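MIPZ (PDB 2XJ9) is a P-loop ATPase that inhibits cell division and positions the division plane in Caulobacter crescentus, its localized dimerization and nucleoid binding driving formation of a gradient. Local coordinates at residues A[219-224]-A[251-256]; A[131-136]-A[181-186]; A[52-57]-A[226-231]. The protein carries 1 engineered substitution. One frame throughout, in Å; residues are numbered along the deposited sequence.

How the contacts relate
From the N terminus, residues 52-57 on helix 47-62 come first, but contact 3 closes only when the chain reaches 226-231. Within that long loop lies the whole of contact 2, where strand 180-186 returns beside strand 128-134 in the parallel sheet. Contact 1 starts at 219-224, after strand 213-215, the last of the sheet in this chain, and is completed by 251-256 on helix 249-263; because 226-231 falls between those two segments, contacts 1 and 3 cross. One loop therefore reaches the last helix through contact 1 and helix 47-62 through contact 3. Contacts 1 and 2 both touch the same nucleotide, their centres 16 Å apart, and all three meet the second subunit.

Contact 1: residues A[219-224]-A[251-256]; sequences RDRVIY and LAARQE. With AGS (phosphothiophosphoric acid-adenylate ester), chain D.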
loop_
_atom_site.group_PDB
_atom_site.type_symbol
_atom_site.label_atom_id
_atom_site.label_comp_id
_atom_site.label_asym_id
_atom_site.label_seq_id
_atom_site.Cartn_x
_atom_site.Cartn_y
_atom_site.Cartn_z
ATOM N N ARG A 219 -10.129 -4.271 -12.375
ATOM C CA ARG A 219 -9.184 -3.560 -13.209
ATOM C C ARG A 219 -9.043 -2.171 -12.662
ATOM O O ARG A 219 -9.922 -1.686 -11.963
ATOM C CB ARG A 219 -9.659 -3.528 -14.650
ATOM C CG ARG A 219 -9.727 -4.906 -15.260
ATOM C CD ARG A 219 -9.728 -4.835 -16.770
ATOM N NE ARG A 219 -8.907 -3.727 -17.254
ATOM C CZ ARG A 219 -8.488 -3.594 -18.512
ATOM N NH1 ARG A 219 -7.743 -2.548 -18.859
ATOM N NH2 ARG A 219 -8.804 -4.510 -19.422
ATOM N N ASP A 220 -7.921 -1.541 -12.962
ATOM C CA ASP A 220 -7.677 -0.164 -12.571
ATOM C C ASP A 220 -8.797 0.707 -13.149
ATOM O O ASP A 220 -9.021 0.721 -14.345
ATOM C CB ASP A 220 -6.292 0.249 -13.090
ATOM C CG ASP A 220 -5.742 1.483 -12.411
ATOM O OD1 ASP A 220 -6.344 1.956 -11.427
ATOM O OD2 ASP A 220 -4.687 1.979 -12.862
ATOM N N ARG A 221 -9.524 1.414 -12.298
ATOM C CA ARG A 221 -10.674 2.166 -12.761
ATOM C C ARG A 221 -10.971 3.338 -11.867
ATOM O O ARG A 221 -11.286 3.166 -10.695
ATOM C CB ARG A 221 -11.894 1.276 -12.769
ATOM C CG ARG A 221 -11.896 0.273 -13.874
ATOM C CD ARG A 221 -13.312 0.061 -14.361
ATOM N NE ARG A 221 -13.335 -0.664 -15.621
ATOM C CZ ARG A 221 -13.368 -1.987 -15.698
ATOM N NH1 ARG A 221 -13.382 -2.705 -14.584
ATOM N NH2 ARG A 221 -13.388 -2.587 -16.881
ATOM N N VAL A 222 -10.920 4.528 -12.432
ATOM C CA VAL A 222 -11.230 5.747 -11.705
ATOM C C VAL A 222 -12.451 5.652 -10.793
ATOM O O VAL A 222 -12.470 6.234 -9.715
ATOM C CB VAL A 222 -11.490 6.905 -12.696
ATOM C CG1 VAL A 222 -11.160 8.244 -12.049
ATOM C CG2 VAL A 222 -10.681 6.696 -13.972
ATOM N N ILE A 223 -13.477 4.942 -11.249
ATOM C CA ILE A 223 -14.746 4.876 -10.547
ATOM C C ILE A 223 -14.610 4.107 -9.225
ATOM O O ILE A 223 -15.454 4.231 -8.317
ATOM C CB ILE A 223 -15.865 4.258 -11.445
ATOM C CG1 ILE A 223 -17.232 4.371 -10.773
ATOM C CG2 ILE A 223 -15.555 2.814 -11.781
ATOM C CD1 ILE A 223 -17.676 5.799 -10.550
ATOM N N TYR A 224 -13.535 3.330 -9.108
ATOM C CA TYR A 224 -13.284 2.576 -7.879
ATOM C C TYR A 224 -12.638 3.440 -6.805
ATOM O O TYR A 224 -12.397 2.981 -5.682
ATOM C CB TYR A 224 -12.383 1.385 -8.159
ATOM C CG TYR A 224 -13.055 0.216 -8.862
ATOM C CD1 TYR A 224 -14.407 -0.048 -8.691
ATOM C CD2 TYR A 224 -12.336 -0.617 -9.706
ATOM C CE1 TYR A 224 -15.016 -1.111 -9.342
ATOM C CE2 TYR A 224 -12.937 -1.668 -10.345
ATOM C CZ TYR A 224 -14.274 -1.912 -10.156
ATOM O OH TYR A 224 -14.873 -2.967 -10.788
ATOM N N LEU A 251 -20.648 0.076 -16.521
ATOM C CA LEU A 251 -21.238 -1.229 -16.753
ATOM C C LEU A 251 -20.210 -2.334 -16.602
ATOM O O LEU A 251 -20.483 -3.347 -15.973
ATOM C CB LEU A 251 -21.915 -1.285 -18.124
ATOM C CG LEU A 251 -23.031 -0.248 -18.321
ATOM C CD1 LEU A 251 -23.743 -0.472 -19.654
ATOM C CD2 LEU A 251 -24.029 -0.260 -17.148
ATOM N N ALA A 252 -19.023 -2.145 -17.161
ATOM C CA ALA A 252 -17.978 -3.143 -16.989
ATOM C C ALA A 252 -17.661 -3.332 -15.505
ATOM O O ALA A 252 -17.350 -4.439 -15.052
ATOM C CB ALA A 252 -16.740 -2.736 -17.734
ATOM N N ALA A 253 -17.747 -2.239 -14.758
ATOM C CA ALA A 253 -17.412 -2.239 -13.337
ATOM C C ALA A 253 -18.397 -3.045 -12.484
ATOM O O ALA A 253 -17.994 -3.917 -11.698
ATOM C CB ALA A 253 -17.309 -0.804 -12.811
ATOM N N ARG A 254 -19.683 -2.749 -12.630
ATOM C CA ARG A 254 -20.674 -3.445 -11.839
ATOM C C ARG A 254 -20.666 -4.909 -12.259
ATOM O O ARG A 254 -21.016 -5.803 -11.475
ATOM C CB ARG A 254 -22.043 -2.812 -12.017
ATOM C CG ARG A 254 -22.775 -3.242 -13.265
ATOM C CD ARG A 254 -23.889 -2.265 -13.589
ATOM N NE ARG A 254 -24.462 -1.759 -12.377
ATOM C CZ ARG A 254 -24.537 -0.528 -11.879
ATOM N NH1 ARG A 254 -25.121 -0.453 -10.699
ATOM N NH2 ARG A 254 -24.101 0.584 -12.473
ATOM N N GLN A 255 -20.239 -5.145 -13.496
ATOM C CA GLN A 255 -19.983 -6.499 -13.980
ATOM C C GLN A 255 -18.959 -7.250 -13.129
ATOM O O GLN A 255 -19.298 -8.258 -12.523
ATOM C CB GLN A 255 -19.534 -6.480 -15.442
ATOM C CG GLN A 255 -20.664 -6.703 -16.425
ATOM C CD GLN A 255 -21.432 -7.982 -16.124
ATOM O OE1 GLN A 255 -22.434 -8.286 -16.777
ATOM N NE2 GLN A 255 -20.963 -8.739 -15.127
ATOM N N GLU A 256 -17.720 -6.756 -13.092
ATOM C CA GLU A 256 -16.639 -7.361 -12.312
ATOM C C GLU A 256 -17.002 -7.567 -10.862
ATOM O O GLU A 256 -16.645 -8.579 -10.265
ATOM C CB GLU A 256 -15.432 -6.455 -12.313
ATOM C CG GLU A 256 -14.759 -6.314 -13.620
ATOM C CD GLU A 256 -13.697 -5.276 -13.561
ATOM O OE1 GLU A 256 -13.692 -4.520 -12.567
ATOM O OE2 GLU A 256 -12.873 -5.205 -14.496
HETATM P PG AGS D . -3.100 -0.072 2.932
HETATM S S1G AGS D . -1.887 -0.936 3.276
HETATM O O2G AGS D . -2.846 1.420 2.894
HETATM O O3G AGS D . -4.372 -0.367 3.698
HETATM P PB AGS D . -4.923 -1.037 0.933
HETATM O O1B AGS D . -4.684 -2.515 0.717
HETATM O O2B AGS D . -5.993 -0.466 1.829
HETATM O O3B AGS D . -3.490 -0.451 1.405
HETATM P PA AGS D . -6.235 0.552 -1.032
HETATM O O1A AGS D . -7.576 -0.151 -1.005
HETATM O O2A AGS D . -6.087 1.866 -0.356
HETATM O O3A AGS D . -5.086 -0.425 -0.532
HETATM O "O5'" AGS D . -5.750 0.694 -2.551
HETATM C "C5'" AGS D . -4.497 1.295 -2.831
HETATM C "C4'" AGS D . -4.681 2.490 -3.780
HETATM O "O4'" AGS D . -5.202 1.948 -4.965
HETATM C "C3'" AGS D . -5.712 3.519 -3.353
HETATM O "O3'" AGS D . -5.322 4.786 -3.853
HETATM C "C2'" AGS D . -7.007 3.167 -4.053
HETATM O "O2'" AGS D . -7.749 4.375 -4.277
HETATM C "C1'" AGS D . -6.466 2.514 -5.308
HETATM N N9 AGS D . -7.138 1.334 -5.899
HETATM C C8 AGS D . -7.199 0.094 -5.360
HETATM N N7 AGS D . -7.839 -0.775 -6.194
HETATM C C5 AGS D . -8.165 -0.071 -7.293
HETATM C C6 AGS D . -8.838 -0.366 -8.549
HETATM N N6 AGS D . -9.297 -1.611 -8.783
HETATM N N1 AGS D . -8.965 0.646 -9.433
HETATM C C2 AGS D . -8.520 1.892 -9.207
HETATM N N3 AGS D . -7.898 2.238 -8.083
HETATM C C4 AGS D . -7.694 1.310 -7.113
#
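Y224 and E256 each hold CG anti to the carbonyl carbon, beside the backbone N (chi1 -75° and -68°), and from these starting points their ends meet where the adenine-binding loop of this P-loop NTPase fold packs on helix 249-263. Y224 OH donates to E256 OE1, 2.6 Å away, nearly along the C-O axis, with ring and carboxylate close to coplanar. The other oxygen, E256 OE2, faces R221 tip to tip; NH1 of R221 is modelled 2.6 Å from OE2 as a salt bridge, although NH1 is too close to the glutamate for its place to be sure. A252 CB lies over one face of the R221 guanidinium, 3.5 Å from NH2, while R219 CB covers the opposite face toward the rim. A253 CB packs 4.2 Å from I223 CG2 and also touches the Y224 ring obliquely, a ring that H24 meets edge-to-face. The loop held in this way reads the Watson-Crick edge of the adenine through its backbone: N6 of the nucleotide donates to R219 O at 3.2 Å, and R221 N donates to N1 at 3.0 Å (N-H...N angle 156°).

Contact 2: residues A[131-136]-A[181-186]; sequences TPMNDS and WVVLRN. With AGS (phosphothiophosphoric acid-adenylate ester), chain D; AGS (phosphothiophosphoric acid-adenylate ester), chain F.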
loop_
_atom_site.group_PDB
_atom_site.type_symbol
_atom_site.label_atom_id
_atom_site.label_comp_id
_atom_site.label_asym_id
_atom_site.label_seq_id
_atom_site.Cartn_x
_atom_site.Cartn_y
_atom_site.Cartn_z
ATOM N N THR A 131 -8.174 -11.851 -0.250
ATOM C CA THR A 131 -6.823 -11.282 -0.315
ATOM C C THR A 131 -6.498 -10.711 -1.693
ATOM O O THR A 131 -5.976 -11.416 -2.552
ATOM C CB THR A 131 -5.758 -12.319 0.003
ATOM O OG1 THR A 131 -5.702 -12.514 1.411
ATOM C CG2 THR A 131 -4.422 -11.831 -0.451
ATOM N N PRO A 132 -6.798 -9.428 -1.907
ATOM C CA PRO A 132 -6.554 -8.789 -3.191
ATOM C C PRO A 132 -5.089 -8.512 -3.312
ATOM O O PRO A 132 -4.485 -8.207 -2.306
ATOM C CB PRO A 132 -7.276 -7.464 -3.042
ATOM C CG PRO A 132 -7.108 -7.146 -1.617
ATOM C CD PRO A 132 -7.190 -8.453 -0.882
ATOM N N MET A 133 -4.523 -8.616 -4.502
ATOM C CA MET A 133 -3.134 -8.245 -4.679
ATOM C C MET A 133 -2.895 -7.560 -6.030
ATOM O O MET A 133 -3.702 -7.689 -6.958
ATOM C CB MET A 133 -2.243 -9.473 -4.574
ATOM C CG MET A 133 -2.178 -10.300 -5.838
ATOM S SD MET A 133 -1.070 -11.718 -5.668
ATOM C CE MET A 133 0.544 -10.942 -5.630
ATOM N N ASN A 134 -1.786 -6.824 -6.130
ATOM C CA ASN A 134 -1.379 -6.247 -7.399
ATOM C C ASN A 134 -0.764 -7.321 -8.271
ATOM O O ASN A 134 -0.135 -8.266 -7.792
ATOM C CB ASN A 134 -0.353 -5.129 -7.218
ATOM C CG ASN A 134 -0.946 -3.857 -6.625
ATOM O OD1 ASN A 134 -1.676 -3.133 -7.289
ATOM N ND2 ASN A 134 -0.588 -3.560 -5.377
ATOM N N ASP A 135 -0.952 -7.148 -9.565
ATOM C CA ASP A 135 -0.339 -7.973 -10.583
ATOM C C ASP A 135 1.156 -7.635 -10.631
ATOM O O ASP A 135 1.599 -6.824 -11.432
ATOM C CB ASP A 135 -1.010 -7.612 -11.896
ATOM C CG ASP A 135 -0.706 -8.574 -12.986
ATOM O OD1 ASP A 135 -0.615 -8.117 -14.154
ATOM O OD2 ASP A 135 -0.576 -9.777 -12.680
ATOM N N SER A 136 1.939 -8.240 -9.753
ATOM C CA SER A 136 3.292 -7.763 -9.546
ATOM C C SER A 136 4.063 -8.682 -8.607
ATOM O O SER A 136 3.537 -9.126 -7.586
ATOM C CB SER A 136 3.253 -6.350 -8.955
ATOM O OG SER A 136 4.524 -5.957 -8.461
ATOM N N TRP A 181 -10.367 -19.311 1.390
ATOM C CA TRP A 181 -9.359 -18.291 1.154
ATOM C C TRP A 181 -9.264 -17.959 -0.330
ATOM O O TRP A 181 -8.916 -18.822 -1.138
ATOM C CB TRP A 181 -8.003 -18.724 1.700
ATOM C CG TRP A 181 -6.979 -17.639 1.596
ATOM C CD1 TRP A 181 -7.209 -16.316 1.332
ATOM C CD2 TRP A 181 -5.550 -17.777 1.724
ATOM N NE1 TRP A 181 -6.010 -15.625 1.297
ATOM C CE2 TRP A 181 -4.984 -16.501 1.527
ATOM C CE3 TRP A 181 -4.697 -18.857 1.985
ATOM C CZ2 TRP A 181 -3.631 -16.282 1.598
ATOM C CZ3 TRP A 181 -3.347 -18.632 2.047
ATOM C CH2 TRP A 181 -2.826 -17.359 1.857
ATOM N N VAL A 182 -9.581 -16.716 -0.688
ATOM C CA VAL A 182 -9.558 -16.304 -2.097
ATOM C C VAL A 182 -8.565 -15.195 -2.407
ATOM O O VAL A 182 -8.667 -14.108 -1.865
ATOM C CB VAL A 182 -10.926 -15.786 -2.526
ATOM C CG1 VAL A 182 -10.832 -15.109 -3.854
ATOM C CG2 VAL A 182 -11.917 -16.924 -2.576
ATOM N N VAL A 183 -7.616 -15.462 -3.288
ATOM C CA VAL A 183 -6.676 -14.437 -3.743
ATOM C C VAL A 183 -7.093 -13.873 -5.101
ATOM O O VAL A 183 -7.072 -14.593 -6.092
ATOM C CB VAL A 183 -5.287 -15.028 -3.964
ATOM C CG1 VAL A 183 -4.424 -14.017 -4.638
ATOM C CG2 VAL A 183 -4.669 -15.450 -2.673
ATOM N N LEU A 184 -7.466 -12.599 -5.181
ATOM C CA LEU A 184 -7.769 -12.038 -6.496
ATOM C C LEU A 184 -6.846 -10.921 -6.906
ATOM O O LEU A 184 -6.341 -10.210 -6.075
ATOM C CB LEU A 184 -9.236 -11.638 -6.622
ATOM C CG LEU A 184 -9.965 -10.715 -5.652
ATOM C CD1 LEU A 184 -9.488 -10.979 -4.289
ATOM C CD2 LEU A 184 -9.715 -9.279 -6.059
ATOM N N ARG A 185 -6.603 -10.798 -8.201
ATOM C CA ARG A 185 -5.678 -9.796 -8.722
ATOM C C ARG A 185 -6.384 -8.483 -9.012
ATOM O O ARG A 185 -7.372 -8.442 -9.735
ATOM C CB ARG A 185 -5.024 -10.300 -9.992
ATOM C CG ARG A 185 -4.148 -11.516 -9.843
ATOM C CD ARG A 185 -3.151 -11.424 -10.971
ATOM N NE ARG A 185 -2.772 -12.699 -11.489
ATOM C CZ ARG A 185 -2.960 -13.268 -12.679
ATOM N NH1 ARG A 185 -2.452 -14.479 -12.783
ATOM N NH2 ARG A 185 -3.591 -12.730 -13.726
ATOM N N ASN A 186 -5.856 -7.405 -8.458
ATOM C CA ASN A 186 -6.545 -6.127 -8.451
ATOM C C ASN A 186 -5.743 -5.044 -9.204
ATOM O O ASN A 186 -4.545 -5.191 -9.430
ATOM C CB ASN A 186 -6.815 -5.760 -6.992
ATOM C CG ASN A 186 -7.484 -4.426 -6.836
ATOM O OD1 ASN A 186 -6.951 -3.513 -6.185
ATOM N ND2 ASN A 186 -8.660 -4.294 -7.421
HETATM P PG AGS D . -3.100 -0.072 2.932
HETATM S S1G AGS D . -1.887 -0.936 3.276
HETATM O O2G AGS D . -2.846 1.420 2.894
HETATM O O3G AGS D . -4.372 -0.367 3.698
HETATM P PB AGS D . -4.923 -1.037 0.933
HETATM O O1B AGS D . -4.684 -2.515 0.717
HETATM O O2B AGS D . -5.993 -0.466 1.829
HETATM O O3B AGS D . -3.490 -0.451 1.405
HETATM P PA AGS D . -6.235 0.552 -1.032
HETATM O O1A AGS D . -7.576 -0.151 -1.005
HETATM O O2A AGS D . -6.087 1.866 -0.356
HETATM O O3A AGS D . -5.086 -0.425 -0.532
HETATM O "O5'" AGS D . -5.750 0.694 -2.551
HETATM C "C5'" AGS D . -4.497 1.295 -2.831
HETATM C "C4'" AGS D . -4.681 2.490 -3.780
HETATM O "O4'" AGS D . -5.202 1.948 -4.965
HETATM C "C3'" AGS D . -5.712 3.519 -3.353
HETATM O "O3'" AGS D . -5.322 4.786 -3.853
HETATM C "C2'" AGS D . -7.007 3.167 -4.053
HETATM O "O2'" AGS D . -7.749 4.375 -4.277
HETATM C "C1'" AGS D . -6.466 2.514 -5.308
HETATM N N9 AGS D . -7.138 1.334 -5.899
HETATM C C8 AGS D . -7.199 0.094 -5.360
HETATM N N7 AGS D . -7.839 -0.775 -6.194
HETATM C C5 AGS D . -8.165 -0.071 -7.293
HETATM C C6 AGS D . -8.838 -0.366 -8.549
HETATM N N6 AGS D . -9.297 -1.611 -8.783
HETATM N N1 AGS D . -8.965 0.646 -9.433
HETATM C C2 AGS D . -8.520 1.892 -9.207
HETATM N N3 AGS D . -7.898 2.238 -8.083
HETATM C C4 AGS D . -7.694 1.310 -7.113
HETATM P PG AGS F . 4.388 -0.636 1.156
HETATM S S1G AGS F . 5.863 -0.460 1.418
HETATM O O2G AGS F . 3.416 0.210 1.983
HETATM O O3G AGS F . 3.972 -2.081 1.063
HETATM P PB AGS F . 5.210 0.805 -1.249
HETATM O O1B AGS F . 4.821 2.220 -0.935
HETATM O O2B AGS F . 6.574 0.233 -1.013
HETATM O O3B AGS F . 4.189 -0.117 -0.375
HETATM P PA AGS F . 5.534 -0.290 -3.819
HETATM O O1A AGS F . 6.705 0.585 -4.154
HETATM O O2A AGS F . 5.778 -1.737 -3.495
HETATM O O3A AGS F . 4.682 0.526 -2.728
HETATM O "O5'" AGS F . 4.497 -0.260 -5.038
HETATM C "C5'" AGS F . 3.176 -0.768 -4.927
HETATM C "C4'" AGS F . 2.912 -1.691 -6.127
HETATM O "O4'" AGS F . 2.890 -0.917 -7.307
HETATM C "C3'" AGS F . 3.970 -2.755 -6.380
HETATM O "O3'" AGS F . 3.370 -3.981 -6.834
HETATM C "C2'" AGS F . 4.836 -2.226 -7.493
HETATM O "O2'" AGS F . 5.087 -3.385 -8.250
HETATM C "C1'" AGS F . 3.899 -1.326 -8.246
HETATM N N9 AGS F . 4.310 -0.006 -8.822
HETATM C C8 AGS F . 4.579 1.088 -8.093
HETATM N N7 AGS F . 4.814 2.138 -8.901
HETATM C C5 AGS F . 4.672 1.741 -10.183
HETATM C C6 AGS F . 4.784 2.394 -11.517
HETATM N N6 AGS F . 5.095 3.712 -11.639
HETATM N N1 AGS F . 4.554 1.615 -12.599
HETATM C C2 AGS F . 4.235 0.298 -12.472
HETATM N N3 AGS F . 4.113 -0.352 -11.299
HETATM C C4 AGS F . 4.319 0.319 -10.131
HETATM O O HOH W 1 -1.919 -4.457 -10.829
#
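T131 and W181 join through the indole: NE1 of W181 donates to T131 OG1 at 3.1 Å (N-H...O angle 163°), the oxygen lying near the ring plane. CG of W181 is anti to the backbone N (chi1 -174°), which starts the indole toward T131. T131 OG1 also bonds G10 O and Y159 OH. Backbone bonds pair strands 128-134 and 180-186, neighbours in the central parallel sheet of the P-loop NTPase fold, their short segments inclined by 36°: T131 N to V182 O (2.8 Å), M133 N to L184 O, and N186 N to M133 O (2.6 Å). D135 OD2 lies 3.8 Å from R185 NE, a long ion pair with no N-H aimed at the oxygen. S136 OG caps V138 N and bonds O2' of the second subunit's nucleotide at 2.6 Å, while N134 OD1 accepts from R187 of the second subunit. Replacing W181 by an alanine would probably leave T131 OG1 without its indole donor and open a gap beside V183 CG2, which lies over one indole face. Outward, helix 18-30 backs P132 and L184, helix 194-210 covers D135 and R185, helix 158-168 packs on W181, and strand 213-215 continues the sheet beyond 180-186.

Contact 3: residues A[52-57]-A[226-231]; sequences FENRRA and ELFPFG
N54 ND2 lies over one face of the F228 ring, nearer one rim than the centre, with CE2 of F228 3.8 Å from ND2. The amide and ring planes stand 82° apart. CG of N54 is anti to the carbonyl carbon (chi1 -61°), which starts the amide toward F228. From its place above the ring, N54 ND2 also makes a weak hydrogen bond to F228 O (3.3 Å), an oxygen that G231 N bonds within the loop as well. N54 CB sits 3.5 Å from P229 O.

The second flat group is the R55 guanidinium, whose chain is extended from CG to NE and passes G231 O. R55 NH1 donates to that carbonyl oxygen at 3.2 Å, with the oxygen 31° out of the guanidinium plane, and R55 CG lies equally near it. R55 NH2 has its stronger partner in D236, a salt bridge, and also bonds P67 O. Backbones come close here, the CA atoms of R55 and G231 being 4.0 Å apart, and R55 CA makes a CA-H...O contact with F230 O. Glycine suits the spot, since its phi is positive and a CB would point at the helix.

F228 also touches R50, F51 and the magnesium ligand T47, at the start of helix 47-62, while P148 of the second subunit packs on N54 and F230. The F228 side chain is about 7 Å from the nucleotide. The arrangement is a loop packed on a helix beside the nucleotide site and the subunit interface, consistent with the nucleotide-sandwich dimer of ParA/MinD-type P-loop ATPases.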
loop_
_atom_site.group_PDB
_atom_site.type_symbol
_atom_site.label_atom_id
_atom_site.label_comp_id
_atom_site.label_asym_id
_atom_site.label_seq_id
_atom_site.Cartn_x
_atom_site.Cartn_y
_atom_site.Cartn_z
ATOM N N PHE A 52 -17.088 5.729 5.424
ATOM C CA PHE A 52 -18.460 5.784 5.921
ATOM C C PHE A 52 -18.781 7.023 6.752
ATOM O O PHE A 52 -19.930 7.460 6.798
ATOM C CB PHE A 52 -18.832 4.485 6.634
ATOM C CG PHE A 52 -18.921 3.313 5.710
ATOM C CD1 PHE A 52 -17.954 2.332 5.711
ATOM C CD2 PHE A 52 -19.961 3.215 4.802
ATOM C CE1 PHE A 52 -18.035 1.265 4.846
ATOM C CE2 PHE A 52 -20.050 2.160 3.935
ATOM C CZ PHE A 52 -19.087 1.181 3.953
ATOM N N GLU A 53 -17.780 7.611 7.395
ATOM C CA GLU A 53 -17.978 8.962 7.920
ATOM C C GLU A 53 -18.315 9.971 6.808
ATOM O O GLU A 53 -19.100 10.888 7.031
ATOM C CB GLU A 53 -16.767 9.440 8.705
ATOM C CG GLU A 53 -16.459 8.584 9.896
ATOM C CD GLU A 53 -15.169 8.977 10.578
ATOM O OE1 GLU A 53 -14.444 9.853 10.018
ATOM O OE2 GLU A 53 -14.895 8.396 11.666
ATOM N N ASN A 54 -17.726 9.797 5.623
ATOM C CA ASN A 54 -18.022 10.667 4.498
ATOM C C ASN A 54 -19.407 10.387 3.936
ATOM O O ASN A 54 -20.065 11.292 3.427
ATOM C CB ASN A 54 -16.971 10.519 3.385
ATOM C CG ASN A 54 -15.563 10.894 3.837
ATOM O OD1 ASN A 54 -15.380 11.764 4.686
ATOM N ND2 ASN A 54 -14.563 10.229 3.264
ATOM N N ARG A 55 -19.843 9.131 4.020
ATOM C CA ARG A 55 -21.153 8.741 3.509
ATOM C C ARG A 55 -22.211 9.360 4.385
ATOM O O ARG A 55 -23.134 10.029 3.909
ATOM C CB ARG A 55 -21.297 7.231 3.548
ATOM C CG ARG A 55 -22.540 6.671 2.863
ATOM C CD ARG A 55 -22.408 5.161 2.784
ATOM N NE ARG A 55 -23.502 4.507 2.092
ATOM C CZ ARG A 55 -23.461 4.103 0.829
ATOM N NH1 ARG A 55 -22.386 4.298 0.106
ATOM N NH2 ARG A 55 -24.505 3.507 0.279
ATOM N N ARG A 56 -22.065 9.103 5.676
ATOM C CA ARG A 56 -22.840 9.734 6.727
ATOM C C ARG A 56 -22.986 11.235 6.473
ATOM O O ARG A 56 -24.084 11.723 6.255
ATOM C CB ARG A 56 -22.138 9.466 8.069
ATOM C CG ARG A 56 -22.850 9.962 9.329
ATOM C CD ARG A 56 -24.269 9.403 9.481
ATOM N NE ARG A 56 -25.144 9.882 8.416
ATOM C CZ ARG A 56 -26.465 9.750 8.411
ATOM N NH1 ARG A 56 -27.187 10.208 7.386
ATOM N NH2 ARG A 56 -27.065 9.156 9.435
ATOM N N ALA A 57 -21.868 11.959 6.476
ATOM C CA ALA A 57 -21.883 13.410 6.289
ATOM C C ALA A 57 -22.489 13.857 4.972
ATOM O O ALA A 57 -23.106 14.915 4.914
ATOM C CB ALA A 57 -20.499 13.978 6.436
ATOM N N GLU A 226 -12.796 7.235 -7.209
ATOM C CA GLU A 226 -13.161 8.612 -7.500
ATOM C C GLU A 226 -14.223 9.139 -6.544
ATOM O O GLU A 226 -14.331 10.347 -6.348
ATOM C CB GLU A 226 -13.661 8.693 -8.936
ATOM C CG GLU A 226 -14.104 10.064 -9.360
ATOM C CD GLU A 226 -14.737 10.074 -10.746
ATOM O OE1 GLU A 226 -15.447 9.093 -11.076
ATOM O OE2 GLU A 226 -14.525 11.057 -11.499
ATOM N N LEU A 227 -14.993 8.235 -5.938
ATOM C CA LEU A 227 -16.127 8.633 -5.104
ATOM C C LEU A 227 -15.823 8.607 -3.602
ATOM O O LEU A 227 -16.696 8.876 -2.768
ATOM C CB LEU A 227 -17.338 7.760 -5.414
ATOM C CG LEU A 227 -17.791 7.842 -6.862
ATOM C CD1 LEU A 227 -18.849 6.797 -7.170
ATOM C CD2 LEU A 227 -18.313 9.235 -7.114
ATOM N N PHE A 228 -14.583 8.303 -3.252
ATOM C CA PHE A 228 -14.227 8.189 -1.845
ATOM C C PHE A 228 -14.579 9.417 -1.026
ATOM O O PHE A 228 -14.993 9.305 0.114
ATOM C CB PHE A 228 -12.752 7.878 -1.693
ATOM C CG PHE A 228 -12.253 7.985 -0.286
ATOM C CD1 PHE A 228 -12.211 6.871 0.536
ATOM C CD2 PHE A 228 -11.794 9.195 0.216
ATOM C CE1 PHE A 228 -11.717 6.969 1.828
ATOM C CE2 PHE A 228 -11.309 9.294 1.527
ATOM C CZ PHE A 228 -11.276 8.184 2.323
ATOM N N PRO A 229 -14.388 10.607 -1.588
ATOM C CA PRO A 229 -14.681 11.780 -0.749
ATOM C C PRO A 229 -16.157 11.892 -0.345
ATOM O O PRO A 229 -16.467 12.566 0.637
ATOM C CB PRO A 229 -14.267 12.962 -1.639
ATOM C CG PRO A 229 -13.262 12.378 -2.580
ATOM C CD PRO A 229 -13.681 10.959 -2.832
ATOM N N PHE A 230 -17.047 11.239 -1.089
ATOM C CA PHE A 230 -18.480 11.321 -0.825
ATOM C C PHE A 230 -18.957 10.121 -0.034
ATOM O O PHE A 230 -20.060 10.115 0.499
ATOM C CB PHE A 230 -19.255 11.353 -2.127
ATOM C CG PHE A 230 -18.777 12.390 -3.089
ATOM C CD1 PHE A 230 -18.307 12.028 -4.336
ATOM C CD2 PHE A 230 -18.793 13.728 -2.746
ATOM C CE1 PHE A 230 -17.875 12.978 -5.219
ATOM C CE2 PHE A 230 -18.359 14.680 -3.631
ATOM C CZ PHE A 230 -17.902 14.305 -4.865
ATOM N N GLY A 231 -18.114 9.102 0.034
ATOM C CA GLY A 231 -18.503 7.862 0.658
ATOM C C GLY A 231 -19.605 7.238 -0.160
ATOM O O GLY A 231 -20.634 6.925 0.367
#